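Local coordinates for oxidoreductase, short chain dehydrogenase/reductase family protein (Collinsella aerofaciens ATCC 25986, PDB 5GT9), which catalyses the NADPH-dependent reduction of the 7-oxo group of 7-oxolithocholate to ursodeoxycholate, as a homodimeric short-chain dehydrogenase/reductase, at the interface of chains A and B. Coordinates in Å, arbitrary orientation; residue numbers count along the deposited sequence, not the author numbering. Chains: chain A/B, Oxidoreductase, short chain dehydrogenase/reductase family protein.

Three neighbouring patches of the homodimer interface are described, built mostly from short helices and loops that follow strand 179-186, with B:Met144, just after strand 136-143, as an exception. C-alpha centres of contact 1 and contact 3 lie about 8 Å apart, those of contact 2 and contact 3 about 10 Å, and those of contact 1 and contact 2 about 11 Å. B:Val207 belongs to all three; contact 2 and contact 3 also share A:Leu195 and B:Ile210, and A:Met208 joins contact 1 to contact 3. The centre of contact 2 is about 9 Å from the catalytic B:Tyr156, so dimer packing probably supports the wall of the active site.

Contact 1: the interface of chains A and B. Residues chain A 205, 208; chain B 197-199, 203, 207.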
loop_
_atom_site.group_PDB
_atom_site.type_symbol
_atom_site.label_atom_id
_atom_site.label_comp_id
_atom_site.label_asym_id
_atom_site.label_seq_id
_atom_site.Cartn_x
_atom_site.Cartn_y
_atom_site.Cartn_z
ATOM N N GLU A 205 2.199 1.957 -16.103
ATOM C CA GLU A 205 3.021 0.807 -16.568
ATOM C C GLU A 205 4.498 1.124 -16.532
ATOM O O GLU A 205 5.278 0.285 -16.121
ATOM C CB GLU A 205 2.590 0.260 -17.957
ATOM C CG GLU A 205 1.615 -0.926 -17.831
ATOM C CD GLU A 205 1.245 -1.668 -19.121
ATOM O OE1 GLU A 205 2.143 -2.109 -19.873
ATOM O OE2 GLU A 205 0.018 -1.891 -19.335
ATOM N N MET A 208 5.693 0.898 -13.046
ATOM C CA MET A 208 5.737 -0.496 -12.626
ATOM C C MET A 208 6.873 -1.320 -13.214
ATOM O O MET A 208 7.175 -2.363 -12.663
ATOM C CB MET A 208 4.448 -1.255 -12.934
ATOM C CG MET A 208 3.165 -0.729 -12.314
ATOM S SD MET A 208 3.105 -1.112 -10.567
ATOM C CE MET A 208 4.123 0.203 -9.921
ATOM N N ASN B 197 -2.568 -0.145 -15.283
ATOM C CA ASN B 197 -1.187 0.121 -14.913
ATOM C C ASN B 197 -0.310 -1.138 -14.987
ATOM O O ASN B 197 0.885 -1.019 -14.805
ATOM C CB ASN B 197 -1.100 0.585 -13.429
ATOM C CG ASN B 197 -1.760 1.960 -13.164
ATOM O OD1 ASN B 197 -1.144 2.986 -13.373
ATOM N ND2 ASN B 197 -2.996 1.962 -12.639
ATOM N N LEU B 198 -0.896 -2.331 -15.072
ATOM C CA LEU B 198 -0.175 -3.564 -14.754
ATOM C C LEU B 198 0.358 -4.197 -16.032
ATOM O O LEU B 198 -0.414 -4.500 -16.943
ATOM C CB LEU B 198 -1.092 -4.544 -14.037
ATOM C CG LEU B 198 -1.679 -4.028 -12.742
ATOM C CD1 LEU B 198 -2.476 -5.143 -12.102
ATOM C CD2 LEU B 198 -0.628 -3.486 -11.781
ATOM N N PRO B 199 1.688 -4.374 -16.120
ATOM C CA PRO B 199 2.246 -5.143 -17.240
ATOM C C PRO B 199 1.788 -6.601 -17.121
ATOM O O PRO B 199 1.465 -7.067 -16.037
ATOM C CB PRO B 199 3.767 -5.027 -17.030
ATOM C CG PRO B 199 4.006 -3.908 -16.044
ATOM C CD PRO B 199 2.729 -3.805 -15.230
ATOM N N GLN B 203 5.329 -9.010 -13.071
ATOM C CA GLN B 203 5.363 -7.572 -12.713
ATOM C C GLN B 203 3.970 -7.071 -12.368
ATOM O O GLN B 203 3.834 -6.164 -11.533
ATOM C CB GLN B 203 5.959 -6.726 -13.847
ATOM C CG GLN B 203 7.489 -6.717 -13.885
ATOM C CD GLN B 203 8.061 -5.922 -15.054
ATOM O OE1 GLN B 203 7.383 -5.690 -16.041
ATOM N NE2 GLN B 203 9.314 -5.526 -14.952
ATOM N N VAL B 207 1.116 -7.514 -7.991
ATOM C CA VAL B 207 0.179 -6.458 -7.556
ATOM C C VAL B 207 -1.215 -7.063 -7.373
ATOM O O VAL B 207 -1.839 -6.834 -6.374
ATOM C CB VAL B 207 0.161 -5.288 -8.551
ATOM C CG1 VAL B 207 -0.911 -4.257 -8.174
ATOM C CG2 VAL B 207 1.534 -4.598 -8.654
#
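In this short-chain dehydrogenase/reductase dimer, A:Met208 and A:Glu205, on helix 203-208 of the segment beyond strand 179-186, rest on the loop B:Asn197 to B:Pro199 of the partner. A:Met208 hides 62 Å² against chain B. Its CB sits 3.8 Å from CD of B:Pro199, so it is the base of the side chain, not its thioether tip, that packs on the proline ring. CG lies 3.4 Å from the carbonyl O of B:Asn197. With CG anti to the carbonyl carbon (chi1 -59°), the chain then folds at chi2 (-74°) and chi3 (81°), and its sulfur turns towards helix 202-208 of chain B. There SD comes to 4.3 Å from CG2 of B:Val207, a looser contact. A:Glu205 runs extended beyond CG alongside the same loop. The methylene CG touches CD of B:Pro199 at 4.0 Å, giving the ring two neighbours from chain A. Farther out, the carboxylate oxygen OE2 stands 3.6 Å from the carbonyl O of B:Leu198; two acceptor oxygens face each other there, which, if the carboxylate is ionised, would probably contribute little attraction. No direct hydrogen bond crosses the patch.

Contact 2: the interface of chains A and B. Residues chain A 192, 195-196, 198; chain B 144, 187-188, 194, 207, 210.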
loop_
_atom_site.group_PDB
_atom_site.type_symbol
_atom_site.label_atom_id
_atom_site.label_comp_id
_atom_site.label_asym_id
_atom_site.label_seq_id
_atom_site.Cartn_x
_atom_site.Cartn_y
_atom_site.Cartn_z
ATOM N N PRO A 192 1.922 -0.232 0.487
ATOM C CA PRO A 192 0.484 -0.010 0.248
ATOM C C PRO A 192 0.122 1.434 -0.134
ATOM O O PRO A 192 -0.712 1.625 -0.997
ATOM C CB PRO A 192 -0.158 -0.384 1.592
ATOM C CG PRO A 192 0.791 -1.455 2.128
ATOM C CD PRO A 192 2.183 -0.969 1.736
ATOM N N LEU A 195 1.559 2.360 -3.753
ATOM C CA LEU A 195 0.758 1.756 -4.772
ATOM C C LEU A 195 -0.459 2.569 -5.094
ATOM O O LEU A 195 -0.893 2.610 -6.233
ATOM C CB LEU A 195 0.321 0.336 -4.409
ATOM C CG LEU A 195 1.137 -0.809 -4.998
ATOM C CD1 LEU A 195 0.602 -2.136 -4.479
ATOM C CD2 LEU A 195 1.157 -0.823 -6.533
ATOM N N SER A 196 -1.058 3.198 -4.090
ATOM C CA SER A 196 -2.295 3.937 -4.365
ATOM C C SER A 196 -2.058 5.265 -5.056
ATOM O O SER A 196 -2.997 6.009 -5.327
ATOM C CB SER A 196 -3.067 4.138 -3.052
ATOM O OG SER A 196 -2.918 2.992 -2.282
ATOM N N LEU A 198 -0.343 5.252 -8.020
ATOM C CA LEU A 198 -0.097 4.973 -9.431
ATOM C C LEU A 198 -0.830 5.918 -10.366
ATOM O O LEU A 198 -2.021 6.135 -10.208
ATOM C CB LEU A 198 -0.525 3.574 -9.799
ATOM C CG LEU A 198 0.386 2.505 -9.259
ATOM C CD1 LEU A 198 -0.312 1.146 -9.329
ATOM C CD2 LEU A 198 1.704 2.491 -10.017
ATOM N N MET B 144 -6.526 6.586 -0.584
ATOM C CA MET B 144 -5.412 6.807 0.346
ATOM C C MET B 144 -4.662 8.090 -0.016
ATOM O O MET B 144 -4.079 8.736 0.891
ATOM C CB MET B 144 -4.472 5.592 0.392
ATOM C CG MET B 144 -5.033 4.366 1.223
ATOM S SD MET B 144 -3.971 2.893 1.006
ATOM C CE MET B 144 -2.802 3.306 2.326
ATOM N N GLY B 187 -7.393 1.839 -0.928
ATOM C CA GLY B 187 -6.121 1.751 -1.574
ATOM C C GLY B 187 -6.291 0.999 -2.866
ATOM O O GLY B 187 -7.385 0.915 -3.437
ATOM N N THR B 188 -5.192 0.399 -3.310
ATOM C CA THR B 188 -5.229 -0.381 -4.549
ATOM C C THR B 188 -6.295 -1.459 -4.562
ATOM O O THR B 188 -6.298 -2.374 -3.746
ATOM C CB THR B 188 -3.827 -1.027 -4.775
ATOM O OG1 THR B 188 -2.863 0.001 -4.647
ATOM C CG2 THR B 188 -3.723 -1.575 -6.169
ATOM N N LEU B 194 -7.130 0.194 -12.306
ATOM C CA LEU B 194 -5.936 -0.333 -11.706
ATOM C C LEU B 194 -5.232 -1.205 -12.704
ATOM O O LEU B 194 -3.997 -1.124 -12.850
ATOM C CB LEU B 194 -6.207 -1.156 -10.451
ATOM C CG LEU B 194 -4.936 -1.880 -9.995
ATOM C CD1 LEU B 194 -3.914 -0.826 -9.557
ATOM C CD2 LEU B 194 -5.195 -2.889 -8.898
ATOM N N VAL B 207 1.116 -7.514 -7.991
ATOM C CA VAL B 207 0.179 -6.458 -7.556
ATOM C C VAL B 207 -1.215 -7.063 -7.373
ATOM O O VAL B 207 -1.839 -6.834 -6.374
ATOM C CB VAL B 207 0.161 -5.288 -8.551
ATOM C CG1 VAL B 207 -0.911 -4.257 -8.174
ATOM C CG2 VAL B 207 1.534 -4.598 -8.654
ATOM N N ILE B 210 -1.781 -8.290 -3.892
ATOM C CA ILE B 210 -1.849 -7.428 -2.753
ATOM C C ILE B 210 -2.972 -6.391 -2.855
ATOM O O ILE B 210 -3.163 -5.610 -1.928
ATOM C CB ILE B 210 -0.476 -6.785 -2.439
ATOM C CG1 ILE B 210 0.047 -5.943 -3.606
ATOM C CG2 ILE B 210 0.517 -7.897 -2.090
ATOM C CD1 ILE B 210 1.469 -5.416 -3.392
#
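A:Leu195, at the end of helix 192-195, fits between B:Thr188 and B:Ile210, hiding 61 Å² in this dimer patch beside the active site. Its CB approaches the hydroxyl OG1 of B:Thr188 to 3.2 Å, and the two side chains cross at about a right angle. B:Thr188 holds OG1 anti to its carbonyl carbon (chi1 -50°), which points the hydroxyl at the leucine. At the other end, the branch CD1 of A:Leu195 meets the tip CD1 of B:Ile210 at 3.6 Å, again nearly perpendicular. Beside this pair, A:Ser196 faces the segment around the catalytic B:Ser143: its OG, hydrogen-bonded to the carbonyl of A:Pro192, lies 3.5 Å from the thioether SD of B:Met144, the next residue in sequence. The same OG is also 3.5 Å from CA of B:Gly187, just after strand 179-186, while the serine CB packs 4.0 Å from CB of B:Met144. An alanine at A:Ser196 would probably leave the carbonyl of A:Pro192 without its hydroxyl mate and open a small gap against the sulfur of B:Met144. At the margin, CD1 of A:Leu198 and CD1 of B:Leu194 touch more loosely, 4.1 Å apart. Within chain A, the second-shell bond to A:Pro192 helps to hold the serine: OG lies 2.9 Å from O of A:Pro192, in the carbonyl plane at a C=O...OG angle of 156°.

Contact 3: the interface of chains A and B. Residues chain A 190, 195, 208, 213, 215-216; chain B 202, 206-207, 210.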
loop_
_atom_site.group_PDB
_atom_site.type_symbol
_atom_site.label_atom_id
_atom_site.label_comp_id
_atom_site.label_asym_id
_atom_site.label_seq_id
_atom_site.Cartn_x
_atom_site.Cartn_y
_atom_site.Cartn_z
ATOM N N LEU A 190 7.063 -1.237 -3.849
ATOM C CA LEU A 190 5.626 -0.908 -3.881
ATOM C C LEU A 190 4.926 -1.344 -2.620
ATOM O O LEU A 190 4.484 -2.496 -2.488
ATOM C CB LEU A 190 4.941 -1.575 -5.055
ATOM C CG LEU A 190 5.505 -1.119 -6.416
ATOM C CD1 LEU A 190 5.064 -2.048 -7.527
ATOM C CD2 LEU A 190 4.996 0.310 -6.674
ATOM N N LEU A 195 1.559 2.360 -3.753
ATOM C CA LEU A 195 0.758 1.756 -4.772
ATOM C C LEU A 195 -0.459 2.569 -5.094
ATOM O O LEU A 195 -0.893 2.610 -6.233
ATOM C CB LEU A 195 0.321 0.336 -4.409
ATOM C CG LEU A 195 1.137 -0.809 -4.998
ATOM C CD1 LEU A 195 0.602 -2.136 -4.479
ATOM C CD2 LEU A 195 1.157 -0.823 -6.533
ATOM N N MET A 208 5.693 0.898 -13.046
ATOM C CA MET A 208 5.737 -0.496 -12.626
ATOM C C MET A 208 6.873 -1.320 -13.214
ATOM O O MET A 208 7.175 -2.363 -12.663
ATOM C CB MET A 208 4.448 -1.255 -12.934
ATOM C CG MET A 208 3.165 -0.729 -12.314
ATOM S SD MET A 208 3.105 -1.112 -10.567
ATOM C CE MET A 208 4.123 0.203 -9.921
ATOM N N THR A 213 7.449 -4.993 -6.391
ATOM C CA THR A 213 6.765 -5.390 -5.219
ATOM C C THR A 213 7.757 -6.091 -4.294
ATOM O O THR A 213 8.735 -6.664 -4.751
ATOM C CB THR A 213 5.620 -6.382 -5.482
ATOM O OG1 THR A 213 6.133 -7.542 -6.111
ATOM C CG2 THR A 213 4.519 -5.728 -6.298
ATOM N N GLU A 215 7.363 -8.924 -3.014
ATOM C CA GLU A 215 7.452 -10.302 -3.453
ATOM C C GLU A 215 8.494 -10.492 -4.548
ATOM O O GLU A 215 9.272 -11.402 -4.502
ATOM C CB GLU A 215 6.054 -10.783 -3.942
ATOM C CG GLU A 215 6.122 -12.245 -4.332
ATOM C CD GLU A 215 4.852 -12.825 -4.937
ATOM O OE1 GLU A 215 4.789 -14.071 -4.973
ATOM O OE2 GLU A 215 3.960 -12.075 -5.367
ATOM N N GLU A 216 8.501 -9.623 -5.532
ATOM C CA GLU A 216 9.491 -9.696 -6.625
ATOM C C GLU A 216 10.931 -9.577 -6.126
ATOM O O GLU A 216 11.800 -10.270 -6.655
ATOM C CB GLU A 216 9.213 -8.597 -7.622
ATOM C CG GLU A 216 8.021 -8.842 -8.485
ATOM C CD GLU A 216 7.672 -7.611 -9.274
ATOM O OE1 GLU A 216 7.101 -6.658 -8.665
ATOM O OE2 GLU A 216 8.011 -7.589 -10.470
ATOM N N PRO B 202 4.660 -11.502 -14.291
ATOM C CA PRO B 202 4.731 -11.405 -12.823
ATOM C C PRO B 202 4.866 -9.955 -12.249
ATOM O O PRO B 202 4.552 -9.735 -11.081
ATOM C CB PRO B 202 5.960 -12.269 -12.469
ATOM C CG PRO B 202 6.766 -12.319 -13.709
ATOM C CD PRO B 202 5.814 -12.226 -14.860
ATOM N N ALA B 206 2.086 -9.787 -9.234
ATOM C CA ALA B 206 2.434 -9.515 -7.834
ATOM C C ALA B 206 1.509 -8.482 -7.180
ATOM O O ALA B 206 1.170 -8.564 -5.987
ATOM C CB ALA B 206 3.881 -9.049 -7.747
ATOM N N VAL B 207 1.116 -7.514 -7.991
ATOM C CA VAL B 207 0.179 -6.458 -7.556
ATOM C C VAL B 207 -1.215 -7.063 -7.373
ATOM O O VAL B 207 -1.839 -6.834 -6.374
ATOM C CB VAL B 207 0.161 -5.288 -8.551
ATOM C CG1 VAL B 207 -0.911 -4.257 -8.174
ATOM C CG2 VAL B 207 1.534 -4.598 -8.654
ATOM N N ILE B 210 -1.781 -8.290 -3.892
ATOM C CA ILE B 210 -1.849 -7.428 -2.753
ATOM C C ILE B 210 -2.972 -6.391 -2.855
ATOM O O ILE B 210 -3.163 -5.610 -1.928
ATOM C CB ILE B 210 -0.476 -6.785 -2.439
ATOM C CG1 ILE B 210 0.047 -5.943 -3.606
ATOM C CG2 ILE B 210 0.517 -7.897 -2.090
ATOM C CD1 ILE B 210 1.469 -5.416 -3.392
#
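Apolar packing joins A:Thr213 to B:Ala206 and B:Val207 on helix 202-208. The methyl CG2 of A:Thr213 lies 3.7 Å from CB of B:Ala206 and 4.0 Å from CG2 of B:Val207, so it touches both neighbours. B:Ala206 hides 51 Å², and A:Leu195 with B:Ile210 continues the apolar strip. Mixed contacts come next: OG1 of A:Thr213 stands 3.2 Å from CB of B:Ala206, and the carboxylate OE2 of A:Glu215 reaches along an extended chain to 3.9 Å from that same methyl carbon. No hydrogen bond or salt bridge crosses the patch. The hydrogen bonds are instead within chain A, where A:Thr213 and A:Glu216 form a capping box at the start of helix 214-224. The backbone N of A:Thr213 donates to OE1 of A:Glu216 at 2.8 Å, nearly straight (171° at H) though tilted 32° out of the carboxylate plane. In return, N of A:Glu216 donates to OG1 of A:Thr213 at 3.2 Å. The hydroxyl OG1 itself gives its hydrogen to the anti lone pair of OE1, 2.9 Å away, so OE1 is gripped by two donors. These bonds help to hold A:Thr213 with OG1 between its backbone N and carbonyl carbon (chi1 59°). For the homodimer, the patch seats helix 202-208 of one subunit against the capped helix start of the other.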